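Local coordinates for adhesion G-protein coupled receptor G6 (Danio rerio, PDB 6V55), which probably acts as a calcium-binding adhesion receptor on the cell surface that signals through G proteins and is linked to myelination, at residues A418-E421 and I422-M425; M486-D490 and N491-F495. All coordinates share one frame; numbering follows the deposited sequence.

Interaction 1: A418-E421 and I422-M425; sequences AEVE and IESM
E423 lies along the carbonyl of E419, one turn back in helix 419-427. Its backbone N donates to E419 O at 3.0 Å, with an N-H...O angle of 162°. From there the side chain runs back toward the start of the helix. E423 CB sits 3.8 Å from both E419 O and V420 O. E423 CG comes closer, 3.3 Å from E419 O. CG is anti to the carbonyl carbon (chi1 -63°) and the chain stays extended beyond it, which carries the carboxylate back beside V420. There E423 OE2 lies 3.8 Å from V420 CA. Both carboxylate oxygens have partners beyond this turn: E423 OE1 accepts from the backbone N of V443 in strand 436-445, and E423 OE2 forms a salt bridge with R427. S424 folds its hydroxyl back onto the helix. S424 OG donates to E421 O at 3.1 Å. M425 N gives E421 O a second bond of 2.9 Å, from the same face of the carbonyl plane. The buried I422 side chain touches F373 and V443. The chemistry is that of a first helical turn laid on a sheet: E423 and E419, through V443 N and L445 N, tie the helix to strand 436-445 of the SEA domain.

Interaction 2: M486-D490 and N491-F495; sequences MINRD and NYTSF. With NAG (2-acetamido-2-deoxy-beta-D-glucopyranose), chain I.
N488 and N491 meet across the turn of the hairpin 480-488/493-496 with their amide planes nearly perpendicular, 83° apart. N488 ND2 points at N491 OD1. The modelled separation of 2.4 Å is very short, so its exact length is doubtful. N488 CG is anti to its backbone N (chi1 175°), which sends the amide toward the turn and the sugar. N488 ND2 also lies 3.1 Å from NAG O7. T493 OG1 donates to N491 OD1 at 3.1 Å, from above the carbonyl plane. N491 ND2 is bonded to NAG C1, so its amide is the glycan linkage. Further from the turn, F495 lies on the same sheet face as M486 and N488. F495 CE1 is 3.6 Å from M486 CB, and the ring edge meets N488 N in the ring plane. N488 N itself donates to T493 O at 2.9 Å. The Y492 side chain starts away from segment 486-490, but its ring comes back to the turn, with Y492 CE1 3.6 Å from R489 O and D490 O over one face. The ring also touches L404 and L406. N491, Y492 and T493 form the Asn-X-Thr sequon of N-glycosylation. The T493 OG1 bond to N491 OD1 probably limits rotation of the glycosylated amide.

Overall arrangement
Interactions 1 and 2 follow one another along the chain and do not touch. Their centres are 21 Å apart and their nearest atoms about 11 Å. Both are surface contacts on the same side of the chain's centre; their own centres lie 32 and 30 Å from it. The sheet of the SEA domain relates them. Interaction 1 belongs to a helix laid on that sheet. Interaction 2 is a hairpin packed against strands of the same sheet: I487 touches F344 and T493 touches R346, both of strand 342-353, while R489 forms a salt bridge with D383. Only interaction 2 carries a sugar. The calcium site is formed by other residues, among them E53 and D98 of the CUB domain.

Interaction 1: A418-E421 and I422-M425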
ATOM      1  N   ALA A 418      10.927 -24.521   3.026  1.00 31.73           N
ATOM      2  CA  ALA A 418      12.121 -23.728   3.355  1.00 38.27           C
ATOM      3  C   ALA A 418      13.421 -24.335   2.786  1.00 51.66           C
ATOM      4  O   ALA A 418      13.566 -25.559   2.719  1.00 54.61           O
ATOM      5  CB  ALA A 418      12.248 -23.572   4.862  1.00 33.85           C
ATOM      6  N   GLU A 419      14.375 -23.470   2.414  1.00 55.02           N
ATOM      7  CA  GLU A 419      15.570 -23.935   1.719  1.00 52.57           C
ATOM      8  C   GLU A 419      16.514 -24.699   2.628  1.00 51.94           C
ATOM      9  O   GLU A 419      17.141 -25.665   2.184  1.00 54.57           O
ATOM     10  CB  GLU A 419      16.349 -22.774   1.116  1.00 55.32           C
ATOM     11  CG  GLU A 419      15.580 -21.531   0.768  1.00 59.09           C
ATOM     12  CD  GLU A 419      16.539 -20.389   0.513  1.00 60.82           C
ATOM     13  OE1 GLU A 419      17.409 -20.159   1.384  1.00 61.64           O
ATOM     14  OE2 GLU A 419      16.481 -19.782  -0.581  1.00 60.27           O
ATOM     15  N   VAL A 420      16.634 -24.293   3.896  1.00 51.52           N
ATOM     16  CA  VAL A 420      17.626 -24.931   4.764  1.00 50.39           C
ATOM     17  C   VAL A 420      17.147 -26.302   5.226  1.00 52.96           C
ATOM     18  O   VAL A 420      17.959 -27.129   5.680  1.00 56.04           O
ATOM     19  CB  VAL A 420      17.991 -24.030   5.963  1.00 47.36           C
ATOM     20  CG1 VAL A 420      18.306 -22.611   5.515  1.00 48.42           C
ATOM     21  CG2 VAL A 420      16.869 -24.020   6.987  1.00 46.81           C
ATOM     22  N   GLU A 421      15.844 -26.593   5.074  1.00 51.92           N
ATOM     23  CA  GLU A 421      15.358 -27.937   5.360  1.00 55.00           C
ATOM     24  C   GLU A 421      15.620 -28.865   4.185  1.00 46.79           C
ATOM     25  O   GLU A 421      15.877 -30.058   4.382  1.00 40.21           O
ATOM     26  CB  GLU A 421      13.868 -27.919   5.708  1.00 65.25           C
ATOM     27  CG  GLU A 421      13.373 -26.735   6.584  1.00 74.09           C
ATOM     28  CD  GLU A 421      13.000 -27.157   8.009  1.00 78.77           C
ATOM     29  OE1 GLU A 421      12.879 -28.392   8.238  1.00 81.78           O
ATOM     30  OE2 GLU A 421      12.779 -26.257   8.868  1.00 77.20           O
ATOM     31  N   ILE A 422      15.585 -28.327   2.958  1.00 47.82           N
ATOM     32  CA  ILE A 422      15.953 -29.114   1.780  1.00 41.09           C
ATOM     33  C   ILE A 422      17.440 -29.459   1.811  1.00 35.98           C
ATOM     34  O   ILE A 422      17.834 -30.593   1.491  1.00 32.56           O
ATOM     35  CB  ILE A 422      15.571 -28.362   0.489  1.00 32.71           C
ATOM     36  CG1 ILE A 422      14.099 -27.957   0.504  1.00 25.68           C
ATOM     37  CG2 ILE A 422      15.843 -29.210  -0.727  1.00 30.86           C
ATOM     38  CD1 ILE A 422      13.698 -27.127  -0.692  1.00 25.13           C
ATOM     39  N   GLU A 423      18.272 -28.496   2.240  1.00 33.95           N
ATOM     40  CA  GLU A 423      19.699 -28.729   2.430  1.00 36.60           C
ATOM     41  C   GLU A 423      19.957 -29.787   3.497  1.00 42.51           C
ATOM     42  O   GLU A 423      20.786 -30.682   3.295  1.00 45.65           O
ATOM     43  CB  GLU A 423      20.405 -27.421   2.792  1.00 36.80           C
ATOM     44  CG  GLU A 423      20.345 -26.364   1.701  1.00 42.23           C
ATOM     45  CD  GLU A 423      20.997 -25.048   2.103  1.00 47.49           C
ATOM     46  OE1 GLU A 423      21.349 -24.254   1.202  1.00 48.07           O
ATOM     47  OE2 GLU A 423      21.174 -24.816   3.320  1.00 50.73           O
ATOM     48  N   SER A 424      19.195 -29.767   4.591  1.00 43.93           N
ATOM     49  CA  SER A 424      19.449 -30.731   5.655  1.00 41.27           C
ATOM     50  C   SER A 424      18.864 -32.116   5.384  1.00 34.42           C
ATOM     51  O   SER A 424      19.380 -33.095   5.935  1.00 37.25           O
ATOM     52  CB  SER A 424      18.934 -30.197   6.995  1.00 46.64           C
ATOM     53  OG  SER A 424      17.525 -30.081   6.985  1.00 52.41           O
ATOM     54  N   MET A 425      17.802 -32.245   4.573  1.00 31.24           N
ATOM     55  CA  MET A 425      17.407 -33.597   4.166  1.00 36.38           C
ATOM     56  C   MET A 425      18.378 -34.199   3.164  1.00 42.32           C
ATOM     57  O   MET A 425      18.515 -35.429   3.103  1.00 47.03           O
ATOM     58  CB  MET A 425      16.013 -33.630   3.570  1.00 40.89           C
ATOM     59  CG  MET A 425      14.963 -33.202   4.525  1.00 52.80           C
ATOM     60  SD  MET A 425      13.646 -32.411   3.598  1.00 60.98           S
ATOM     61  CE  MET A 425      13.032 -33.785   2.688  1.00 61.58           C
TER

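Interaction 2: M486-D490 and N491-F495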
ATOM      1  N   MET A 486       8.765 -16.248 -16.283  1.00 35.92           N
ATOM      2  CA  MET A 486       9.144 -17.577 -16.771  1.00 31.54           C
ATOM      3  C   MET A 486      10.409 -18.098 -16.091  1.00 32.54           C
ATOM      4  O   MET A 486      11.205 -17.337 -15.538  1.00 32.36           O
ATOM      5  CB  MET A 486       9.394 -17.556 -18.278  1.00 28.35           C
ATOM      6  CG  MET A 486       8.318 -16.904 -19.073  1.00 27.38           C
ATOM      7  SD  MET A 486       7.282 -18.099 -19.910  0.73 31.11           S
ATOM      8  CE  MET A 486       8.451 -18.788 -21.086  1.00 33.84           C
ATOM      9  N   ILE A 487      10.621 -19.412 -16.201  1.00 35.88           N
ATOM     10  CA  ILE A 487      11.844 -20.067 -15.731  1.00 36.14           C
ATOM     11  C   ILE A 487      12.749 -20.394 -16.915  1.00 35.42           C
ATOM     12  O   ILE A 487      12.378 -21.183 -17.800  1.00 32.55           O
ATOM     13  CB  ILE A 487      11.535 -21.340 -14.946  1.00 33.43           C
ATOM     14  CG1 ILE A 487      10.803 -20.966 -13.679  1.00 32.94           C
ATOM     15  CG2 ILE A 487      12.813 -22.088 -14.624  1.00 31.43           C
ATOM     16  CD1 ILE A 487      10.119 -22.098 -13.134  1.00 32.51           C
ATOM     17  N   ASN A 488      13.940 -19.798 -16.918  1.00 35.58           N
ATOM     18  CA  ASN A 488      14.992 -20.186 -17.848  1.00 38.11           C
ATOM     19  C   ASN A 488      15.485 -21.577 -17.472  1.00 40.73           C
ATOM     20  O   ASN A 488      16.143 -21.752 -16.446  1.00 42.76           O
ATOM     21  CB  ASN A 488      16.133 -19.179 -17.800  1.00 36.40           C
ATOM     22  CG  ASN A 488      17.290 -19.599 -18.647  1.00 40.29           C
ATOM     23  OD1 ASN A 488      17.102 -20.067 -19.763  1.00 41.46           O
ATOM     24  ND2 ASN A 488      18.499 -19.448 -18.126  1.00 43.98           N
ATOM     25  N   ARG A 489      15.204 -22.582 -18.301  1.00 37.13           N
ATOM     26  CA  ARG A 489      15.586 -23.947 -17.959  1.00 35.92           C
ATOM     27  C   ARG A 489      17.004 -24.302 -18.406  1.00 41.21           C
ATOM     28  O   ARG A 489      17.272 -25.470 -18.710  1.00 42.78           O
ATOM     29  CB  ARG A 489      14.571 -24.931 -18.535  1.00 32.69           C
ATOM     30  CG  ARG A 489      13.195 -24.705 -17.960  1.00 35.48           C
ATOM     31  CD  ARG A 489      12.222 -25.825 -18.256  1.00 39.26           C
ATOM     32  NE  ARG A 489      11.018 -25.661 -17.448  1.00 43.98           N
ATOM     33  CZ  ARG A 489      10.800 -26.316 -16.314  1.00 51.16           C
ATOM     34  NH1 ARG A 489      11.706 -27.189 -15.877  1.00 53.86           N
ATOM     35  NH2 ARG A 489       9.677 -26.108 -15.626  1.00 51.63           N
ATOM     36  N   ASP A 490      17.920 -23.327 -18.445  1.00 41.62           N
ATOM     37  CA  ASP A 490      19.337 -23.577 -18.655  1.00 37.42           C
ATOM     38  C   ASP A 490      20.158 -23.284 -17.407  1.00 34.41           C
ATOM     39  O   ASP A 490      20.829 -24.191 -16.913  1.00 38.74           O
ATOM     40  CB  ASP A 490      19.847 -22.784 -19.855  1.00 42.52           C
ATOM     41  CG  ASP A 490      19.427 -23.413 -21.163  1.00 49.04           C
ATOM     42  OD1 ASP A 490      18.952 -24.574 -21.115  1.00 48.77           O
ATOM     43  OD2 ASP A 490      19.564 -22.758 -22.225  1.00 53.42           O
ATOM     44  N   ASN A 491      20.113 -22.072 -16.843  1.00 31.13           N
ATOM     45  CA  ASN A 491      20.776 -21.887 -15.554  1.00 37.17           C
ATOM     46  C   ASN A 491      19.818 -21.687 -14.380  1.00 32.84           C
ATOM     47  O   ASN A 491      20.274 -21.258 -13.309  1.00 34.72           O
ATOM     48  CB  ASN A 491      21.813 -20.759 -15.602  1.00 47.61           C
ATOM     49  CG  ASN A 491      21.267 -19.428 -16.081  1.00 59.15           C
ATOM     50  OD1 ASN A 491      20.066 -19.250 -16.310  1.00 58.53           O
ATOM     51  ND2 ASN A 491      22.197 -18.468 -16.230  1.00 68.80           N
ATOM     52  N   TYR A 492      18.520 -22.009 -14.560  1.00 25.26           N
ATOM     53  CA  TYR A 492      17.505 -22.147 -13.492  1.00 26.85           C
ATOM     54  C   TYR A 492      17.313 -20.848 -12.715  1.00 32.19           C
ATOM     55  O   TYR A 492      17.226 -20.841 -11.485  1.00 35.42           O
ATOM     56  CB  TYR A 492      17.803 -23.333 -12.559  1.00 25.06           C
ATOM     57  CG  TYR A 492      17.882 -24.633 -13.334  1.00 25.40           C
ATOM     58  CD1 TYR A 492      17.007 -24.870 -14.400  1.00 29.06           C
ATOM     59  CD2 TYR A 492      18.836 -25.602 -13.037  1.00 25.54           C
ATOM     60  CE1 TYR A 492      17.080 -26.016 -15.155  1.00 29.37           C
ATOM     61  CE2 TYR A 492      18.913 -26.786 -13.792  1.00 26.90           C
ATOM     62  CZ  TYR A 492      18.015 -26.967 -14.846  1.00 27.74           C
ATOM     63  OH  TYR A 492      18.029 -28.083 -15.632  1.00 27.46           O
ATOM     64  N   THR A 493      17.306 -19.742 -13.456  1.00 32.10           N
ATOM     65  CA  THR A 493      16.974 -18.412 -12.973  1.00 30.04           C
ATOM     66  C   THR A 493      15.689 -17.972 -13.656  1.00 28.20           C
ATOM     67  O   THR A 493      15.305 -18.526 -14.690  1.00 26.61           O
ATOM     68  CB  THR A 493      18.083 -17.416 -13.301  1.00 31.42           C
ATOM     69  OG1 THR A 493      18.226 -17.339 -14.730  1.00 32.57           O
ATOM     70  CG2 THR A 493      19.406 -17.872 -12.683  1.00 31.47           C
ATOM     71  N   SER A 494      15.031 -16.961 -13.094  1.00 25.99           N
ATOM     72  CA  SER A 494      13.778 -16.484 -13.652  1.00 24.36           C
ATOM     73  C   SER A 494      13.974 -15.197 -14.449  1.00 29.44           C
ATOM     74  O   SER A 494      14.918 -14.427 -14.225  1.00 27.23           O
ATOM     75  CB  SER A 494      12.760 -16.233 -12.556  1.00 25.70           C
ATOM     76  OG  SER A 494      13.261 -15.232 -11.695  1.00 28.78           O
ATOM     77  N   PHE A 495      13.053 -14.960 -15.382  1.00 31.01           N
ATOM     78  CA  PHE A 495      13.127 -13.787 -16.237  1.00 29.83           C
ATOM     79  C   PHE A 495      11.718 -13.411 -16.678  1.00 31.31           C
ATOM     80  O   PHE A 495      10.848 -14.276 -16.833  1.00 33.01           O
ATOM     81  CB  PHE A 495      14.034 -14.031 -17.452  1.00 18.82           C
ATOM     82  CG  PHE A 495      13.425 -14.921 -18.508  1.00 20.78           C
ATOM     83  CD1 PHE A 495      13.404 -16.299 -18.344  1.00 23.45           C
ATOM     84  CD2 PHE A 495      12.897 -14.388 -19.686  1.00 18.90           C
ATOM     85  CE1 PHE A 495      12.853 -17.127 -19.322  1.00 23.25           C
ATOM     86  CE2 PHE A 495      12.330 -15.220 -20.661  1.00 19.03           C
ATOM     87  CZ  PHE A 495      12.310 -16.578 -20.476  1.00 19.20           C
TER
HETATM   88  C1  NAG I 907      22.139 -17.087 -16.670  1.00 54.84           C
HETATM   89  C2  NAG I 907      21.528 -16.870 -18.076  1.00 60.52           C
HETATM   90  C3  NAG I 907      21.755 -15.416 -18.538  1.00 55.12           C
HETATM   91  C4  NAG I 907      21.292 -14.413 -17.481  1.00 56.91           C
HETATM   92  C5  NAG I 907      21.925 -14.730 -16.119  1.00 59.04           C
HETATM   93  C6  NAG I 907      21.449 -13.827 -14.998  1.00 63.84           C
HETATM   94  C7  NAG I 907      21.475 -18.391 -20.033  1.00 74.79           C
HETATM   95  C8  NAG I 907      22.277 -19.364 -20.851  1.00 69.55           C
HETATM   96  N2  NAG I 907      22.124 -17.817 -19.012  1.00 71.14           N
HETATM   97  O3  NAG I 907      21.069 -15.178 -19.762  1.00 49.22           O
HETATM   98  O4  NAG I 907      21.616 -13.083 -17.882  1.00 55.50           O
HETATM   99  O5  NAG I 907      21.612 -16.085 -15.738  1.00 55.08           O
HETATM  100  O6  NAG I 907      20.803 -14.548 -13.955  1.00 66.02           O
HETATM  101  O7  NAG I 907      20.302 -18.127 -20.299  1.00 79.67           O